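Local atomic coordinates of similar to yteR (Bacilus subtilis) (Clostridium acetobutylicum, PDB entry 4WU0), a protein that probably acts as a family 105 glycoside hydrolase, an unsaturated rhamnogalacturonan hydrolase that works on fragments of pectin. Residues Asn121-Tyr133 with Leu174-Trp186. Numbering follows the deposited sequence.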
loop_
_atom_site.group_PDB
_atom_site.type_symbol
_atom_site.label_atom_id
_atom_site.label_comp_id
_atom_site.label_asym_id
_atom_site.label_seq_id
_atom_site.Cartn_x
_atom_site.Cartn_y
_atom_site.Cartn_z
ATOM N N ASN A 121 9.981 6.640 14.374
ATOM C CA ASN A 121 10.528 7.095 15.656
ATOM C C ASN A 121 9.832 8.374 16.145
ATOM O O ASN A 121 9.636 8.551 17.363
ATOM C CB ASN A 121 12.045 7.326 15.545
ATOM C CG ASN A 121 12.836 6.694 16.681
ATOM O OD1 ASN A 121 12.337 5.862 17.445
ATOM N ND2 ASN A 121 14.099 7.078 16.780
ATOM N N ILE A 122 9.428 9.249 15.215
ATOM C CA ILE A 122 8.773 10.507 15.600
ATOM C C ILE A 122 7.302 10.314 15.965
ATOM O O ILE A 122 6.641 11.264 16.413
ATOM C CB ILE A 122 8.851 11.610 14.506
ATOM C CG1 ILE A 122 8.212 11.125 13.209
ATOM C CG2 ILE A 122 10.291 12.088 14.313
ATOM C CD1 ILE A 122 8.025 12.234 12.201
ATOM N N TYR A 123 6.813 9.087 15.796
ATOM C CA TYR A 123 5.441 8.722 16.164
ATOM C C TYR A 123 5.432 7.585 17.183
ATOM O O TYR A 123 4.939 6.477 16.934
ATOM C CB TYR A 123 4.639 8.343 14.919
ATOM C CG TYR A 123 4.492 9.467 13.916
ATOM C CD1 TYR A 123 4.057 10.729 14.315
ATOM C CD2 TYR A 123 4.806 9.275 12.588
ATOM C CE1 TYR A 123 3.933 11.772 13.400
ATOM C CE2 TYR A 123 4.694 10.319 11.659
ATOM C CZ TYR A 123 4.255 11.555 12.077
ATOM O OH TYR A 123 4.142 12.573 11.155
ATOM N N PRO A 124 5.984 7.856 18.354
ATOM C CA PRO A 124 6.145 6.766 19.321
ATOM C C PRO A 124 4.815 6.190 19.744
ATOM O O PRO A 124 3.868 6.943 19.932
ATOM C CB PRO A 124 6.820 7.450 20.506
ATOM C CG PRO A 124 6.441 8.872 20.385
ATOM C CD PRO A 124 6.394 9.154 18.911
ATOM N N HIS A 125 4.770 4.865 19.879
ATOM C CA HIS A 125 3.610 4.128 20.381
ATOM C C HIS A 125 2.470 4.059 19.382
ATOM O O HIS A 125 1.383 3.629 19.747
ATOM C CB HIS A 125 3.088 4.716 21.702
ATOM C CG HIS A 125 4.170 5.126 22.649
ATOM N ND1 HIS A 125 5.066 4.231 23.187
ATOM C CD2 HIS A 125 4.519 6.342 23.124
ATOM C CE1 HIS A 125 5.917 4.877 23.968
ATOM N NE2 HIS A 125 5.600 6.157 23.952
ATOM N N GLN A 126 2.721 4.450 18.132
ATOM C CA GLN A 126 1.651 4.562 17.136
ATOM C C GLN A 126 1.704 3.467 16.083
ATOM O O GLN A 126 2.764 3.153 15.549
ATOM C CB GLN A 126 1.696 5.924 16.447
ATOM C CG GLN A 126 1.435 7.064 17.401
ATOM C CD GLN A 126 1.600 8.424 16.782
ATOM O OE1 GLN A 126 1.283 8.641 15.599
ATOM N NE2 GLN A 126 2.114 9.364 17.574
ATOM N N ILE A 127 0.539 2.900 15.783
ATOM C CA ILE A 127 0.384 1.983 14.670
ATOM C C ILE A 127 -0.508 2.680 13.653
ATOM O O ILE A 127 -1.643 3.014 13.966
ATOM C CB ILE A 127 -0.296 0.671 15.075
ATOM C CG1 ILE A 127 0.524 -0.040 16.161
ATOM C CG2 ILE A 127 -0.471 -0.229 13.840
ATOM C CD1 ILE A 127 -0.192 -1.211 16.811
ATOM N N TRP A 128 -0.004 2.911 12.446
ATOM C CA TRP A 128 -0.840 3.396 11.341
ATOM C C TRP A 128 -0.993 2.277 10.318
ATOM O O TRP A 128 -0.039 1.514 10.071
ATOM C CB TRP A 128 -0.219 4.584 10.610
ATOM C CG TRP A 128 0.179 5.805 11.404
ATOM C CD1 TRP A 128 0.368 5.923 12.758
ATOM C CD2 TRP A 128 0.484 7.087 10.844
ATOM N NE1 TRP A 128 0.761 7.213 13.063
ATOM C CE2 TRP A 128 0.844 7.940 11.905
ATOM C CE3 TRP A 128 0.488 7.592 9.542
ATOM C CZ2 TRP A 128 1.200 9.272 11.703
ATOM C CZ3 TRP A 128 0.835 8.905 9.346
ATOM C CH2 TRP A 128 1.191 9.736 10.414
ATOM N N LEU A 129 -2.182 2.159 9.733
ATOM C CA LEU A 129 -2.429 1.069 8.783
ATOM C C LEU A 129 -1.392 1.080 7.661
ATOM O O LEU A 129 -0.963 0.003 7.207
ATOM C CB LEU A 129 -3.834 1.163 8.174
ATOM C CG LEU A 129 -5.028 0.875 9.087
ATOM C CD1 LEU A 129 -6.320 0.961 8.344
ATOM C CD2 LEU A 129 -4.866 -0.495 9.739
ATOM N N ASP A 130 -1.025 2.274 7.183
ATOM C CA ASP A 130 -0.047 2.404 6.110
ATOM C C ASP A 130 1.178 1.529 6.367
ATOM O O ASP A 130 1.713 0.929 5.440
ATOM C CB ASP A 130 0.474 3.859 5.934
ATOM C CG ASP A 130 -0.605 4.923 5.937
ATOM O OD1 ASP A 130 -1.528 4.859 6.746
ATOM O OD2 ASP A 130 -0.500 5.871 5.121
ATOM N N GLY A 131 1.658 1.498 7.615
ATOM C CA GLY A 131 2.887 0.813 7.960
ATOM C C GLY A 131 2.885 -0.684 7.765
ATOM O O GLY A 131 3.934 -1.291 7.580
ATOM N N LEU A 132 1.709 -1.305 7.856
ATOM C CA LEU A 132 1.615 -2.733 7.634
ATOM C C LEU A 132 2.013 -3.096 6.222
ATOM O O LEU A 132 2.542 -4.174 5.989
ATOM C CB LEU A 132 0.202 -3.240 7.938
ATOM C CG LEU A 132 -0.067 -3.533 9.416
ATOM C CD1 LEU A 132 0.755 -4.721 9.882
ATOM C CD2 LEU A 132 0.187 -2.311 10.293
ATOM N N TYR A 133 1.762 -2.201 5.273
ATOM C CA TYR A 133 2.144 -2.436 3.885
ATOM C C TYR A 133 3.627 -2.153 3.696
ATOM O O TYR A 133 4.317 -2.911 3.012
ATOM C CB TYR A 133 1.354 -1.530 2.939
ATOM C CG TYR A 133 1.645 -1.800 1.485
ATOM C CD1 TYR A 133 1.151 -2.931 0.865
ATOM C CD2 TYR A 133 2.428 -0.940 0.737
ATOM C CE1 TYR A 133 1.414 -3.167 -0.449
ATOM C CE2 TYR A 133 2.693 -1.172 -0.585
ATOM C CZ TYR A 133 2.179 -2.280 -1.184
ATOM O OH TYR A 133 2.423 -2.513 -2.528
ATOM N N LEU A 174 -11.407 -0.406 9.624
ATOM C CA LEU A 174 -10.314 -0.090 10.538
ATOM C C LEU A 174 -9.932 1.375 10.405
ATOM O O LEU A 174 -9.824 1.918 9.301
ATOM C CB LEU A 174 -9.070 -0.958 10.262
ATOM C CG LEU A 174 -9.085 -2.411 10.732
ATOM C CD1 LEU A 174 -10.075 -3.234 9.949
ATOM C CD2 LEU A 174 -7.693 -3.035 10.640
ATOM N N TYR A 175 -9.760 2.020 11.545
ATOM C CA TYR A 175 -9.346 3.408 11.582
ATOM C C TYR A 175 -7.917 3.554 11.082
ATOM O O TYR A 175 -7.120 2.627 11.144
ATOM C CB TYR A 175 -9.450 3.956 13.001
ATOM C CG TYR A 175 -10.845 3.984 13.540
ATOM C CD1 TYR A 175 -11.678 5.059 13.301
ATOM C CD2 TYR A 175 -11.338 2.927 14.290
ATOM C CE1 TYR A 175 -12.976 5.080 13.799
ATOM C CE2 TYR A 175 -12.628 2.944 14.773
ATOM C CZ TYR A 175 -13.433 4.022 14.521
ATOM O OH TYR A 175 -14.714 4.045 15.016
ATOM N N HIS A 176 -7.590 4.755 10.623
ATOM C CA HIS A 176 -6.293 5.059 10.035
ATOM C C HIS A 176 -5.128 4.760 11.009
ATOM O O HIS A 176 -4.142 4.132 10.636
ATOM C CB HIS A 176 -6.306 6.530 9.639
ATOM C CG HIS A 176 -5.087 7.010 8.912
ATOM N ND1 HIS A 176 -4.982 8.307 8.454
ATOM C CD2 HIS A 176 -3.930 6.398 8.573
ATOM C CE1 HIS A 176 -3.811 8.471 7.872
ATOM N NE2 HIS A 176 -3.162 7.326 7.910
ATOM N N ALA A 177 -5.270 5.178 12.264
ATOM C CA ALA A 177 -4.176 5.068 13.220
ATOM C C ALA A 177 -4.645 4.886 14.654
ATOM O O ALA A 177 -5.804 5.173 15.007
ATOM C CB ALA A 177 -3.285 6.305 13.138
ATOM N N TYR A 178 -3.685 4.459 15.475
ATOM C CA TYR A 178 -3.873 4.084 16.869
ATOM C C TYR A 178 -2.655 4.577 17.645
ATOM O O TYR A 178 -1.529 4.355 17.210
ATOM C CB TYR A 178 -3.960 2.555 16.957
ATOM C CG TYR A 178 -3.870 1.951 18.330
ATOM C CD1 TYR A 178 -4.827 2.211 19.297
ATOM C CD2 TYR A 178 -2.833 1.084 18.652
ATOM C CE1 TYR A 178 -4.745 1.637 20.561
ATOM C CE2 TYR A 178 -2.750 0.500 19.908
ATOM C CZ TYR A 178 -3.711 0.776 20.852
ATOM O OH TYR A 178 -3.618 0.186 22.100
ATOM N N ASP A 179 -2.881 5.250 18.773
ATOM C CA ASP A 179 -1.816 5.647 19.684
ATOM C C ASP A 179 -1.987 4.867 20.987
ATOM O O ASP A 179 -2.865 5.159 21.790
ATOM C CB ASP A 179 -1.878 7.140 19.994
ATOM C CG ASP A 179 -0.733 7.601 20.868
ATOM O OD1 ASP A 179 0.081 6.763 21.296
ATOM O OD2 ASP A 179 -0.649 8.806 21.148
ATOM N N GLU A 180 -1.137 3.877 21.187
ATOM C CA GLU A 180 -1.207 3.020 22.367
ATOM C C GLU A 180 -1.099 3.828 23.660
ATOM O O GLU A 180 -1.650 3.445 24.694
ATOM C CB GLU A 180 -0.064 2.012 22.267
ATOM C CG GLU A 180 0.178 1.155 23.438
ATOM C CD GLU A 180 1.128 0.055 23.073
ATOM O OE1 GLU A 180 2.362 0.232 23.250
ATOM O OE2 GLU A 180 0.624 -0.962 22.565
ATOM N N SER A 181 -0.409 4.964 23.587
ATOM C CA SER A 181 -0.172 5.787 24.761
ATOM C C SER A 181 -1.340 6.735 24.974
ATOM O O SER A 181 -1.472 7.324 26.039
ATOM C CB SER A 181 1.135 6.563 24.614
ATOM O OG SER A 181 0.997 7.673 23.752
ATOM N N LYS A 182 -2.170 6.865 23.943
ATOM C CA LYS A 182 -3.347 7.729 23.953
ATOM C C LYS A 182 -3.001 9.181 24.311
ATOM O O LYS A 182 -3.803 9.887 24.925
ATOM C CB LYS A 182 -4.423 7.179 24.903
ATOM C CG LYS A 182 -4.889 5.745 24.582
ATOM C CD LYS A 182 -6.078 5.333 25.441
ATOM C CE LYS A 182 -6.218 3.812 25.540
ATOM N NZ LYS A 182 -7.158 3.405 26.647
ATOM N N THR A 183 -1.817 9.625 23.906
ATOM C CA THR A 183 -1.370 10.981 24.213
ATOM C C THR A 183 -1.580 11.975 23.061
ATOM O O THR A 183 -1.770 13.155 23.313
ATOM C CB THR A 183 0.103 11.002 24.640
ATOM O OG1 THR A 183 0.911 10.472 23.600
ATOM C CG2 THR A 183 0.307 10.173 25.901
ATOM N N GLU A 184 -1.548 11.521 21.813
ATOM C CA GLU A 184 -1.800 12.415 20.682
ATOM C C GLU A 184 -3.206 13.025 20.757
ATOM O O GLU A 184 -4.174 12.336 21.100
ATOM C CB GLU A 184 -1.665 11.675 19.348
ATOM C CG GLU A 184 -0.235 11.320 18.948
ATOM C CD GLU A 184 0.547 12.467 18.285
ATOM O OE1 GLU A 184 -0.018 13.565 18.056
ATOM O OE2 GLU A 184 1.748 12.258 17.990
ATOM N N PRO A 185 -3.324 14.322 20.434
ATOM C CA PRO A 185 -4.630 14.984 20.484
ATOM C C PRO A 185 -5.655 14.412 19.508
ATOM O O PRO A 185 -6.857 14.600 19.726
ATOM C CB PRO A 185 -4.309 16.443 20.113
ATOM C CG PRO A 185 -2.879 16.613 20.356
ATOM C CD PRO A 185 -2.233 15.272 20.148
ATOM N N TRP A 186 -5.201 13.748 18.452
ATOM C CA TRP A 186 -6.105 13.110 17.511
ATOM C C TRP A 186 -6.652 11.779 18.011
ATOM O O TRP A 186 -7.571 11.227 17.407
ATOM C CB TRP A 186 -5.436 12.901 16.150
ATOM C CG TRP A 186 -4.143 12.129 16.159
ATOM C CD1 TRP A 186 -2.891 12.657 16.072
ATOM C CD2 TRP A 186 -3.964 10.691 16.239
ATOM N NE1 TRP A 186 -1.953 11.653 16.074
ATOM C CE2 TRP A 186 -2.582 10.442 16.185
ATOM C CE3 TRP A 186 -4.839 9.602 16.349
ATOM C CZ2 TRP A 186 -2.050 9.153 16.243
ATOM C CZ3 TRP A 186 -4.314 8.327 16.397
ATOM C CH2 TRP A 186 -2.935 8.109 16.347
HETATM O O HOH W 1 2.325 9.041 20.583
HETATM O O HOH W 2 5.037 1.613 22.645
HETATM O O HOH W 3 0.792 11.322 14.985
HETATM O O HOH W 4 -0.839 8.165 6.501
#
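Gln126 turns CG beside its backbone N (chi1 -64°) and then runs extended, which carries its amide to Glu184, whose chain folds back. NE2 of Gln126 donates to OE2 of Glu184 at 2.9 Å, a bent bond on the anti side of the carboxylate, tilted out of both the carboxylate and amide planes, which stand nearly perpendicular. OE1 of the same amide takes the indole NE1 of Trp128 in the plane of its ring, a nearly straight bond of 3.0 Å, and a water bridges this OE1 to NE1 of Trp186. The buried amide is therefore gripped from both ends and its rotation fixed. A second water joins NE2 of Gln126, the Pro124 carbonyl and OD2 of Asp179; OD1 of Asp179 accepts from Ser181 N in an Asx turn, while OD2 takes Glu184 N.

The backbones of strands 126-128 and 177-179 pair antiparallel, with Gln126, Trp128, Ala177 and Asp179 on one face and Ile127 and Tyr178 on the other. Ile127 and Tyr178 exchange backbone bonds, while CB of Ala177 lies over the five-membered ring of Trp128, a CH-pi contact 4.0 Å from its centroid. Glu180 N on His125 O and Leu129 N on His176 O extend the pairing. His176 swings CG anti to its backbone N (chi1 -175°), bringing NE2 to Asp130 OD1 in a weak bond of 3.2 Å, backed by a water shared with Asp130 OD2; its ND1 is held by Tyr335.

In this largely helical fold, consistent with the (alpha/alpha)6 barrel of six-hairpin glycosidases, helix 129-146 follows strand 126-128; Ile127, Leu129 and Tyr178 pack on helix 152-166, and Asp130 and Leu174 touch helix 199-215.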